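Local coordinates for protein enoyl-CoA hydratase/isomerase (PDB 3QXZ) that probably acts as an enoyl-CoA hydratase or isomerase, hydrating or shifting the double bond of fatty enoyl-CoA thioesters, at residues Thr27-Thr32 with Ala63-Gln69; Val52-Leu57 with Thr99-Ala104. Where two conformers were deposited one is given. Numbering follows the deposited sequence.

In the fold
In the crotonase fold a central sheet presents active-site loops at the carboxyl ends of its strands, and the two contacts here illustrate both halves of that design. Interaction 2 pairs neighbouring parallel strands in the buried sheet; interaction 1, its centre 20 Å away, joins the loops that follow strands 17-23 and 54-59. Phe64 links them: its CE1 lies 3.7 Å from Leu57 O and its CD1 3.6 Å from Ala104 O, packing onto the ends of both paired segments. By family analogy, 63-69 probably supplies part of the oxyanion hole through Ala68 N. The potassium ion of interaction 2 sits at the other end of the strands, K lying 28.3 Å from Ala68 N.

Interaction 1. Residues Thr27-Thr32 with Ala63-Gln69; sequences TRNSFT and AFCSGAQ
Asn29 lays its carboxamide over the backbone corner at Phe64, ND2 donating to Phe64 O at 3.1 Å. The contact joins two loops of the crotonase fold, and the sequence Phe64-Cys65-Ser66-Gly67-Ala68 matches the family segment whose alanine N-H usually forms half of the oxyanion hole, a role Ala68 probably shares. The segments run in the same direction, with CA pairs Asn29-Cys65, Ser30-Ser66 and Phe31-Gly67 4.8 to 4.9 Å apart.

Arg28 and Asn29 are both left-handed (phi/psi 53/45° and 58/46°), which coils the chain before Ser30 and Phe31 extend. The coil offers its carbonyls to Ser66: Thr27 O accepts from Ser66 OG at 2.7 Å (chi1 p), and Arg28 O accepts from Ser66 N at 3.0 Å. Farther on, Phe31 N donates to Gly67 O at 2.9 Å; Gly67 has phi 81°, a value that favours glycine. Cys65 (chi1 t) directs SG between the two segments, 4.0 Å from Phe31 CB, and SG also accepts from Gly67 N at 3.5 Å.

Asn29 OD1 accepts from Gly24 N in its own loop, while ND2 also donates to Ala60 O, just past strand 54-59, so one side chain ties together the loops after two adjacent strands. The ring of Phe31 (chi1 t) leads away to Ile112 and Leu116 of helix 112-117, while Thr32 caps helix 33-48 through Leu35 N. Beyond Ala68, Gln69 (chi1 m, chi2 t) reaches back, NE2 donating to Ser30 OG at 2.8 Å, and one water joins Phe31 O (2.6 Å) to Gln69 N (3.1 Å).

Interaction 2. Residues Val52-Leu57 with Thr99-Ala104; sequences VRVIVL and TPVIAA. With K (potassium ion), chain D; EDO (1,2-ethanediol), chain H.
This is a parallel beta pairing at the heart of the crotonase sheet, between strands 54-59 and 101-105. Ile55 pairs with Val101, Val56 with Ile102 and Leu57 with Ala103, CA atoms 4.7 to 4.8 Å apart; the axes of 54-57 and 101-104 approach to 4.6 Å and cross at -22°. The hydrogen-bond ladder runs Ile55 N to Pro100 O (2.9 Å), Ile102 N to Ile55 O (2.9 Å), Leu57 N to Ile102 O (2.9 Å) and Ala104 N to Leu57 O (2.8 Å). On one face Ile55 CB meets Val101 CG2 at 4.1 Å; on the other, Val56 CG2 lies 4.4 Å from Ile102 CB.

Just before the strands, potassium ties the segments through Val52 O (2.6 Å) and Thr99 OG1 (2.9 Å, chi1 m), with a water at 2.7 Å; Leu46, Asp47 and Asp49 complete the site with carbonyls. Tyr43 of helix 33-48 packs on Ile55, Leu57 and Val101, helix 186-203 meets Val54 and Ala104 on the other face, and strand 17-23 flanks 54-57.

Interaction 1. Residues Thr27-Thr32 with Ala63-Gln69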
loop_
_atom_site.group_PDB
_atom_site.type_symbol
_atom_site.label_atom_id
_atom_site.label_comp_id
_atom_site.label_asym_id
_atom_site.label_seq_id
_atom_site.Cartn_x
_atom_site.Cartn_y
_atom_site.Cartn_z
ATOM N N THR A 27 30.836 -3.867 16.203
ATOM C CA THR A 27 29.457 -3.712 16.681
ATOM C C THR A 27 28.401 -4.037 15.619
ATOM O O THR A 27 27.252 -3.614 15.761
ATOM C CB THR A 27 29.171 -2.265 17.184
ATOM O OG1 THR A 27 29.345 -1.330 16.104
ATOM C CG2 THR A 27 30.086 -1.884 18.350
ATOM N N ARG A 28 28.779 -4.789 14.587
ATOM C CA ARG A 28 27.884 -5.077 13.460
ATOM C C ARG A 28 27.310 -3.772 12.886
ATOM O O ARG A 28 26.093 -3.647 12.612
ATOM C CB ARG A 28 26.781 -6.069 13.868
ATOM C CG ARG A 28 27.260 -7.517 13.965
ATOM C CD ARG A 28 26.135 -8.431 14.423
ATOM N NE ARG A 28 26.389 -9.830 14.088
ATOM C CZ ARG A 28 25.641 -10.853 14.497
ATOM N NH1 ARG A 28 24.584 -10.647 15.272
ATOM N NH2 ARG A 28 25.951 -12.090 14.131
ATOM N N ASN A 29 28.204 -2.798 12.726
ATOM C CA ASN A 29 27.931 -1.491 12.127
ATOM C C ASN A 29 26.837 -0.741 12.869
ATOM O O ASN A 29 25.946 -0.175 12.241
ATOM C CB ASN A 29 27.612 -1.610 10.615
ATOM C CG ASN A 29 28.487 -2.629 9.903
ATOM O OD1 ASN A 29 29.705 -2.723 10.159
ATOM N ND2 ASN A 29 27.885 -3.412 9.015
ATOM N N SER A 30 26.918 -0.713 14.200
ATOM C CA SER A 30 25.904 -0.037 15.012
ATOM C C SER A 30 25.749 1.424 14.621
ATOM O O SER A 30 26.694 2.071 14.161
ATOM C CB SER A 30 26.222 -0.138 16.507
ATOM O OG SER A 30 27.430 0.549 16.793
ATOM N N PHE A 31 24.528 1.927 14.776
ATOM C CA PHE A 31 24.236 3.318 14.512
ATOM C C PHE A 31 24.701 4.188 15.665
ATOM O O PHE A 31 24.519 3.844 16.839
ATOM C CB PHE A 31 22.736 3.529 14.293
ATOM C CG PHE A 31 22.396 4.920 13.878
ATOM C CD1 PHE A 31 22.552 5.312 12.544
ATOM C CD2 PHE A 31 21.947 5.848 14.806
ATOM C CE1 PHE A 31 22.273 6.606 12.150
ATOM C CE2 PHE A 31 21.662 7.157 14.417
ATOM C CZ PHE A 31 21.821 7.521 13.076
ATOM N N THR A 32 25.293 5.321 15.311
ATOM C CA THR A 32 25.692 6.347 16.270
ATOM C C THR A 32 25.248 7.705 15.762
ATOM O O THR A 32 25.026 7.888 14.553
ATOM C CB THR A 32 27.228 6.405 16.473
ATOM O OG1 THR A 32 27.851 6.859 15.266
ATOM C CG2 THR A 32 27.796 5.027 16.889
ATOM N N ALA A 63 26.924 -7.689 8.511
ATOM C CA ALA A 63 25.681 -6.996 8.840
ATOM C C ALA A 63 25.437 -5.780 7.949
ATOM O O ALA A 63 26.361 -5.265 7.307
ATOM C CB ALA A 63 25.706 -6.586 10.298
ATOM N N PHE A 64 24.192 -5.299 7.923
ATOM C CA PHE A 64 23.932 -3.987 7.358
ATOM C C PHE A 64 24.132 -2.947 8.463
ATOM O O PHE A 64 25.084 -2.162 8.423
ATOM C CB PHE A 64 22.527 -3.932 6.729
ATOM C CG PHE A 64 22.154 -2.567 6.188
ATOM C CD1 PHE A 64 22.638 -2.128 4.944
ATOM C CD2 PHE A 64 21.307 -1.721 6.911
ATOM C CE1 PHE A 64 22.293 -0.875 4.440
ATOM C CE2 PHE A 64 20.960 -0.459 6.429
ATOM C CZ PHE A 64 21.445 -0.034 5.172
ATOM N N CYS A 65 23.262 -2.956 9.483
ATOM C CA CYS A 65 23.366 -2.029 10.613
ATOM C C CYS A 65 22.550 -2.583 11.766
ATOM O O CYS A 65 21.343 -2.770 11.653
ATOM C CB CYS A 65 22.870 -0.625 10.227
ATOM S SG CYS A 65 22.797 0.527 11.611
ATOM N N SER A 66 23.230 -2.870 12.876
ATOM C CA SER A 66 22.597 -3.473 14.048
ATOM C C SER A 66 21.775 -2.478 14.875
ATOM O O SER A 66 21.183 -2.863 15.876
ATOM C CB SER A 66 23.650 -4.136 14.939
ATOM O OG SER A 66 24.587 -3.157 15.377
ATOM N N GLY A 67 21.737 -1.219 14.459
ATOM C CA GLY A 67 20.950 -0.196 15.141
ATOM C C GLY A 67 21.620 0.386 16.373
ATOM O O GLY A 67 22.844 0.302 16.511
ATOM N N ALA A 68 20.815 1.008 17.233
ATOM C CA ALA A 68 21.335 1.675 18.433
ATOM C C ALA A 68 22.048 0.693 19.340
ATOM O O ALA A 68 21.643 -0.449 19.464
ATOM C CB ALA A 68 20.207 2.375 19.201
ATOM N N GLN A 69 23.141 1.160 19.939
ATOM C CA GLN A 69 23.882 0.412 20.954
ATOM C C GLN A 69 23.054 0.322 22.249
ATOM O O GLN A 69 22.961 1.303 22.982
ATOM C CB GLN A 69 25.235 1.108 21.194
ATOM C CG GLN A 69 26.082 1.238 19.895
ATOM C CD GLN A 69 27.246 2.231 19.967
ATOM O OE1 GLN A 69 27.385 3.008 20.924
ATOM N NE2 GLN A 69 28.091 2.205 18.942
HETATM O O HOH W 1 23.675 4.141 19.330
#

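Interaction 2. Residues Val52-Leu57 with Thr99-Ala104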
loop_
_atom_site.group_PDB
_atom_site.type_symbol
_atom_site.label_atom_id
_atom_site.label_comp_id
_atom_site.label_asym_id
_atom_site.label_seq_id
_atom_site.Cartn_x
_atom_site.Cartn_y
_atom_site.Cartn_z
ATOM N N VAL A 52 27.264 11.879 -9.974
ATOM C CA VAL A 52 26.699 10.748 -9.229
ATOM C C VAL A 52 25.251 10.517 -9.672
ATOM O O VAL A 52 24.358 11.350 -9.425
ATOM C CB VAL A 52 26.790 10.939 -7.709
ATOM C CG1 VAL A 52 26.063 9.794 -6.969
ATOM C CG2 VAL A 52 28.262 11.002 -7.238
ATOM N N ARG A 53 25.040 9.398 -10.348
ATOM C CA ARG A 53 23.731 9.014 -10.881
ATOM C C ARG A 53 22.886 8.207 -9.899
ATOM O O ARG A 53 21.644 8.295 -9.932
ATOM C CB ARG A 53 23.892 8.220 -12.185
ATOM C CG ARG A 53 24.479 9.036 -13.372
ATOM C CD ARG A 53 23.607 10.222 -13.812
ATOM N NE ARG A 53 22.214 9.814 -13.794
ATOM C CZ ARG A 53 21.625 9.028 -14.682
ATOM N NH1 ARG A 53 22.227 8.651 -15.821
ATOM N NH2 ARG A 53 20.376 8.655 -14.447
ATOM N N VAL A 54 23.546 7.428 -9.046
ATOM C CA VAL A 54 22.861 6.536 -8.095
ATOM C C VAL A 54 23.749 6.402 -6.873
ATOM O O VAL A 54 24.988 6.363 -6.998
ATOM C CB VAL A 54 22.631 5.101 -8.682
ATOM C CG1 VAL A 54 21.854 4.217 -7.712
ATOM C CG2 VAL A 54 21.939 5.138 -10.011
ATOM N N ILE A 55 23.105 6.302 -5.709
ATOM C CA ILE A 55 23.779 6.025 -4.450
ATOM C C ILE A 55 23.361 4.644 -3.962
ATOM O O ILE A 55 22.162 4.338 -3.902
ATOM C CB ILE A 55 23.415 7.079 -3.389
ATOM C CG1 ILE A 55 23.837 8.479 -3.846
ATOM C CG2 ILE A 55 24.026 6.719 -2.024
ATOM C CD1 ILE A 55 23.076 9.634 -3.167
ATOM N N VAL A 56 24.340 3.814 -3.619
ATOM C CA VAL A 56 24.082 2.506 -2.994
ATOM C C VAL A 56 24.561 2.559 -1.557
ATOM O O VAL A 56 25.715 2.911 -1.317
ATOM C CB VAL A 56 24.779 1.359 -3.770
ATOM C CG1 VAL A 56 24.584 0.004 -3.067
ATOM C CG2 VAL A 56 24.248 1.293 -5.203
ATOM N N LEU A 57 23.673 2.241 -0.615
ATOM C CA LEU A 57 23.994 2.156 0.809
ATOM C C LEU A 57 24.105 0.698 1.243
ATOM O O LEU A 57 23.206 -0.116 0.976
ATOM C CB LEU A 57 22.913 2.874 1.626
ATOM C CG LEU A 57 23.133 2.902 3.144
ATOM C CD1 LEU A 57 24.399 3.654 3.552
ATOM C CD2 LEU A 57 21.889 3.531 3.784
ATOM N N THR A 99 18.580 12.091 -6.457
ATOM C CA THR A 99 19.358 10.920 -6.861
ATOM C C THR A 99 18.756 9.646 -6.302
ATOM O O THR A 99 18.538 9.566 -5.102
ATOM C CB THR A 99 20.812 11.068 -6.365
ATOM O OG1 THR A 99 21.348 12.295 -6.885
ATOM C CG2 THR A 99 21.708 9.897 -6.775
ATOM N N PRO A 100 18.530 8.623 -7.152
ATOM C CA PRO A 100 18.050 7.330 -6.657
ATOM C C PRO A 100 18.995 6.718 -5.631
ATOM O O PRO A 100 20.235 6.840 -5.755
ATOM C CB PRO A 100 18.010 6.468 -7.924
ATOM C CG PRO A 100 17.717 7.455 -9.023
ATOM C CD PRO A 100 18.554 8.660 -8.630
ATOM N N VAL A 101 18.398 6.074 -4.623
ATOM C CA VAL A 101 19.149 5.430 -3.547
ATOM C C VAL A 101 18.677 3.989 -3.436
ATOM O O VAL A 101 17.471 3.738 -3.262
ATOM C CB VAL A 101 18.936 6.169 -2.201
ATOM C CG1 VAL A 101 19.613 5.405 -1.063
ATOM C CG2 VAL A 101 19.520 7.593 -2.275
ATOM N N ILE A 102 19.616 3.050 -3.537
ATOM C CA ILE A 102 19.354 1.636 -3.356
ATOM C C ILE A 102 20.055 1.158 -2.087
ATOM O O ILE A 102 21.256 1.396 -1.917
ATOM C CB ILE A 102 19.908 0.823 -4.548
ATOM C CG1 ILE A 102 19.282 1.280 -5.875
ATOM C CG2 ILE A 102 19.698 -0.699 -4.321
ATOM C CD1 ILE A 102 19.990 0.704 -7.136
ATOM N N ALA A 103 19.309 0.522 -1.185
ATOM C CA ALA A 103 19.887 -0.080 0.018
ATOM C C ALA A 103 20.176 -1.542 -0.252
ATOM O O ALA A 103 19.246 -2.360 -0.488
ATOM C CB ALA A 103 18.961 0.108 1.216
ATOM N N ALA A 104 21.468 -1.855 -0.280
ATOM C CA ALA A 104 21.951 -3.227 -0.408
ATOM C C ALA A 104 22.103 -3.763 1.009
ATOM O O ALA A 104 23.154 -3.612 1.652
ATOM C CB ALA A 104 23.287 -3.250 -1.183
HETATM K K K D . 23.742 13.484 -7.971
HETATM C C1 EDO H . 19.661 12.531 -10.628
HETATM O O1 EDO H . 18.849 11.523 -11.232
HETATM C C2 EDO H . 21.070 11.966 -10.572
HETATM O O2 EDO H . 21.648 11.889 -11.899
HETATM O O HOH W 2 22.619 14.950 -9.973
#